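Long-range contact in Poly(beta-D-mannuronate) C5 epimerase (Pseudomonas syringae pv. tomato, PDB 4NK6), which converts beta-D-mannuronate residues of alginate to alpha-L-guluronate in the periplasm and helps shield the growing polymer from degradation on its way to export: residues L377-Y391 and M417-S431. Sequence-based numbering, arbitrary orientation.
Sequences LYENVAMANGLMGVY and MVGGELSSNGSGPLS
Asn425 lies side by side with Asn385 of the neighbouring coil, their amide planes only 6° apart and both side chains pointing the same way. Asn425 OD1 accepts two N-H groups, from Asn385 ND2 (3.0 Å) and Asn385 N (3.0 Å). Asn425 ND2 donates to Ala382 O at 3.0 Å, while Ser423 N reaches the same oxygen from the opposite face of the carbonyl. With both ends of the Asn425 amide engaged, its rotation is fixed. Asn385 repeats the pattern toward the preceding coil, donating from ND2 to Val359 O and accepting at OD1 from Asn362 N, so the asparagines form a hydrogen-bonded row, edge to edge, along the turns.

Strands 381-383 and 421-423 run parallel, 4° apart, through the hydrogen bonds of Ala382 N to Glu421 O and Ser423 N to Ala382 O. On the inner side, Leu422 CD2 touches Ala382 CB (3.8 Å) and Val390 CG2 (3.9 Å), bridging two faces of the coil, and Met417 lies alongside Leu377. On the other face of the strands that carry this last pair, Val418 CB sits over one face of the Tyr378 ring in a CH-pi contact, 3.8 Å from the centroid; Tyr378 OH is hydrogen-bonded to Glu24. Bent at chi2 (-67°), Met388 brings its CE to Ser431 CB at 3.7 Å. In-register parallel strands, inward apolar side chains lined up from coil to coil and a hydrogen-bonded row of asparagines at the turn are hallmarks of the right-handed parallel beta-helix, here near its C-terminal end.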
# COMPACT_ATOMS: atom_id res chain seq x y z
N LEU A 377 14.36 -4.32 20.48
CA LEU A 377 14.94 -5.19 19.46
C LEU A 377 15.16 -6.56 20.08
O LEU A 377 16.16 -6.79 20.78
CB LEU A 377 16.26 -4.62 18.94
CG LEU A 377 16.23 -3.22 18.30
CD1 LEU A 377 17.59 -2.82 17.75
CD2 LEU A 377 15.18 -3.11 17.21
N TYR A 378 14.22 -7.47 19.86
CA TYR A 378 14.28 -8.79 20.48
C TYR A 378 14.54 -9.89 19.46
O TYR A 378 13.84 -9.99 18.45
CB TYR A 378 12.99 -9.08 21.25
CG TYR A 378 12.91 -8.48 22.65
CD1 TYR A 378 12.79 -7.11 22.84
CD2 TYR A 378 12.93 -9.30 23.78
CE1 TYR A 378 12.71 -6.56 24.12
CE2 TYR A 378 12.85 -8.77 25.06
CZ TYR A 378 12.74 -7.39 25.22
OH TYR A 378 12.66 -6.85 26.49
N GLU A 379 15.55 -10.70 19.73
CA GLU A 379 15.86 -11.89 18.95
C GLU A 379 16.14 -11.63 17.47
O GLU A 379 16.06 -12.55 16.66
CB GLU A 379 14.74 -12.95 19.08
CG GLU A 379 14.45 -13.40 20.52
CD GLU A 379 15.66 -14.02 21.20
OE1 GLU A 379 16.49 -14.64 20.51
OE2 GLU A 379 15.79 -13.88 22.44
N ASN A 380 16.46 -10.39 17.11
CA ASN A 380 16.80 -10.09 15.73
C ASN A 380 18.17 -10.63 15.32
O ASN A 380 19.11 -10.66 16.12
CB ASN A 380 16.74 -8.59 15.43
CG ASN A 380 15.35 -8.04 15.60
OD1 ASN A 380 14.48 -8.24 14.74
ND2 ASN A 380 15.11 -7.34 16.70
N VAL A 381 18.26 -11.06 14.08
CA VAL A 381 19.53 -11.48 13.52
C VAL A 381 19.91 -10.49 12.43
O VAL A 381 19.18 -10.32 11.46
CB VAL A 381 19.43 -12.88 12.91
CG1 VAL A 381 20.70 -13.22 12.17
CG2 VAL A 381 19.13 -13.92 14.01
N ALA A 382 21.05 -9.83 12.60
CA ALA A 382 21.57 -8.90 11.60
C ALA A 382 22.95 -9.37 11.18
O ALA A 382 23.91 -9.27 11.94
CB ALA A 382 21.63 -7.47 12.16
N MET A 383 23.04 -9.88 9.96
CA MET A 383 24.27 -10.49 9.52
C MET A 383 24.68 -10.04 8.13
O MET A 383 23.83 -9.89 7.25
CB MET A 383 24.12 -12.02 9.50
CG MET A 383 24.33 -12.69 10.85
SD MET A 383 24.66 -14.46 10.63
CE MET A 383 26.25 -14.41 9.79
N ALA A 384 25.97 -9.83 7.96
CA ALA A 384 26.55 -9.61 6.64
C ALA A 384 26.05 -8.34 5.96
O ALA A 384 26.12 -8.23 4.74
CB ALA A 384 26.32 -10.84 5.74
N ASN A 385 25.54 -7.40 6.74
CA ASN A 385 25.17 -6.11 6.19
C ASN A 385 26.42 -5.32 5.89
O ASN A 385 27.45 -5.52 6.52
CB ASN A 385 24.23 -5.35 7.13
CG ASN A 385 22.92 -6.09 7.35
OD1 ASN A 385 22.05 -6.09 6.48
ND2 ASN A 385 22.79 -6.76 8.49
N GLY A 386 26.34 -4.42 4.91
CA GLY A 386 27.51 -3.69 4.46
C GLY A 386 28.09 -2.79 5.53
O GLY A 386 29.30 -2.58 5.60
N LEU A 387 27.24 -2.23 6.38
CA LEU A 387 27.74 -1.32 7.41
C LEU A 387 27.54 -1.90 8.82
O LEU A 387 28.13 -2.93 9.14
CB LEU A 387 27.14 0.09 7.25
CG LEU A 387 27.53 0.76 5.92
CD1 LEU A 387 26.75 2.05 5.68
CD2 LEU A 387 29.06 1.03 5.82
N MET A 388 26.73 -1.25 9.65
CA MET A 388 26.52 -1.76 11.01
C MET A 388 25.39 -2.78 11.03
O MET A 388 24.48 -2.74 10.19
CB MET A 388 26.19 -0.62 11.99
CG MET A 388 27.29 0.39 12.18
SD MET A 388 28.75 -0.29 13.00
CE MET A 388 29.78 1.18 13.04
N GLY A 389 25.43 -3.69 12.00
CA GLY A 389 24.29 -4.57 12.23
C GLY A 389 23.13 -3.73 12.75
O GLY A 389 22.03 -3.78 12.21
N VAL A 390 23.38 -2.96 13.80
CA VAL A 390 22.40 -2.04 14.36
C VAL A 390 23.03 -0.65 14.52
O VAL A 390 24.13 -0.52 15.05
CB VAL A 390 21.85 -2.55 15.71
CG1 VAL A 390 21.01 -1.48 16.41
CG2 VAL A 390 21.03 -3.83 15.51
N TYR A 391 22.34 0.39 14.05
CA TYR A 391 22.87 1.76 14.13
C TYR A 391 21.82 2.71 14.69
O TYR A 391 20.74 2.86 14.12
CB TYR A 391 23.32 2.24 12.75
CG TYR A 391 23.80 3.69 12.68
CD1 TYR A 391 24.59 4.24 13.69
CD2 TYR A 391 23.48 4.50 11.60
CE1 TYR A 391 25.03 5.55 13.62
CE2 TYR A 391 23.92 5.81 11.52
CZ TYR A 391 24.69 6.33 12.53
OH TYR A 391 25.12 7.63 12.44
N MET A 417 17.92 -4.07 23.66
CA MET A 417 18.24 -5.20 22.80
C MET A 417 18.35 -6.46 23.65
O MET A 417 19.07 -6.47 24.65
CB MET A 417 19.54 -4.97 22.04
CG MET A 417 19.56 -3.70 21.20
SD MET A 417 21.04 -3.58 20.17
CE MET A 417 21.06 -5.23 19.49
N VAL A 418 17.61 -7.50 23.26
CA VAL A 418 17.63 -8.79 23.98
C VAL A 418 17.80 -9.92 22.97
O VAL A 418 17.05 -10.03 22.00
CB VAL A 418 16.34 -9.02 24.79
CG1 VAL A 418 16.29 -10.45 25.37
CG2 VAL A 418 16.20 -8.00 25.91
N GLY A 419 18.81 -10.77 23.19
CA GLY A 419 18.96 -11.97 22.39
C GLY A 419 19.34 -11.70 20.95
O GLY A 419 19.82 -10.62 20.62
N GLY A 420 19.11 -12.69 20.09
CA GLY A 420 19.44 -12.57 18.69
C GLY A 420 20.93 -12.54 18.43
O GLY A 420 21.74 -12.89 19.30
N GLU A 421 21.31 -12.10 17.24
CA GLU A 421 22.71 -12.15 16.84
C GLU A 421 23.09 -11.02 15.88
O GLU A 421 22.34 -10.68 14.97
CB GLU A 421 23.02 -13.52 16.21
CG GLU A 421 24.39 -13.60 15.58
CD GLU A 421 24.83 -15.03 15.29
OE1 GLU A 421 25.78 -15.20 14.51
OE2 GLU A 421 24.23 -15.98 15.84
N LEU A 422 24.27 -10.45 16.11
CA LEU A 422 24.85 -9.46 15.22
C LEU A 422 26.20 -9.99 14.81
O LEU A 422 27.07 -10.12 15.67
CB LEU A 422 25.06 -8.14 15.96
CG LEU A 422 23.87 -7.62 16.75
CD1 LEU A 422 24.21 -6.34 17.53
CD2 LEU A 422 22.67 -7.39 15.81
N SER A 423 26.39 -10.32 13.54
CA SER A 423 27.69 -10.85 13.13
C SER A 423 28.01 -10.66 11.66
O SER A 423 27.11 -10.51 10.83
CB SER A 423 27.82 -12.33 13.53
OG SER A 423 26.82 -13.10 12.92
N SER A 424 29.31 -10.64 11.34
CA SER A 424 29.80 -10.49 9.97
C SER A 424 29.39 -9.19 9.28
O SER A 424 29.45 -9.10 8.06
CB SER A 424 29.38 -11.67 9.10
OG SER A 424 29.76 -12.90 9.68
N ASN A 425 29.00 -8.18 10.05
CA ASN A 425 28.64 -6.89 9.45
C ASN A 425 29.88 -6.09 9.09
O ASN A 425 30.89 -6.16 9.78
CB ASN A 425 27.69 -6.10 10.36
CG ASN A 425 26.39 -6.84 10.62
OD1 ASN A 425 25.53 -6.93 9.74
ND2 ASN A 425 26.24 -7.39 11.82
N GLY A 426 29.80 -5.35 7.99
CA GLY A 426 30.96 -4.68 7.45
C GLY A 426 31.65 -3.71 8.40
O GLY A 426 32.87 -3.66 8.44
N SER A 427 30.87 -2.95 9.16
CA SER A 427 31.44 -1.90 10.01
C SER A 427 31.43 -2.22 11.50
O SER A 427 31.90 -1.43 12.31
CB SER A 427 30.74 -0.55 9.75
OG SER A 427 30.94 -0.13 8.41
N GLY A 428 30.90 -3.38 11.86
CA GLY A 428 30.85 -3.78 13.26
C GLY A 428 29.43 -4.14 13.64
O GLY A 428 28.49 -3.82 12.90
N PRO A 429 29.25 -4.82 14.78
CA PRO A 429 27.91 -5.28 15.18
C PRO A 429 26.94 -4.13 15.48
O PRO A 429 25.77 -4.20 15.10
CB PRO A 429 28.19 -6.10 16.45
CG PRO A 429 29.55 -5.63 16.94
CD PRO A 429 30.31 -5.28 15.70
N LEU A 430 27.41 -3.09 16.14
CA LEU A 430 26.53 -1.98 16.47
C LEU A 430 27.25 -0.67 16.77
O LEU A 430 28.42 -0.64 17.18
CB LEU A 430 25.59 -2.32 17.63
CG LEU A 430 26.15 -2.15 19.04
CD1 LEU A 430 25.04 -2.25 20.09
CD2 LEU A 430 27.22 -3.19 19.31
N SER A 431 26.53 0.41 16.54
CA SER A 431 26.96 1.74 16.91
C SER A 431 25.72 2.48 17.37
O SER A 431 24.70 2.46 16.69
CB SER A 431 27.59 2.45 15.71
OG SER A 431 28.03 3.75 16.07
O HOH W 1 19.86 -8.89 18.24
O HOH W 2 32.07 -1.00 6.30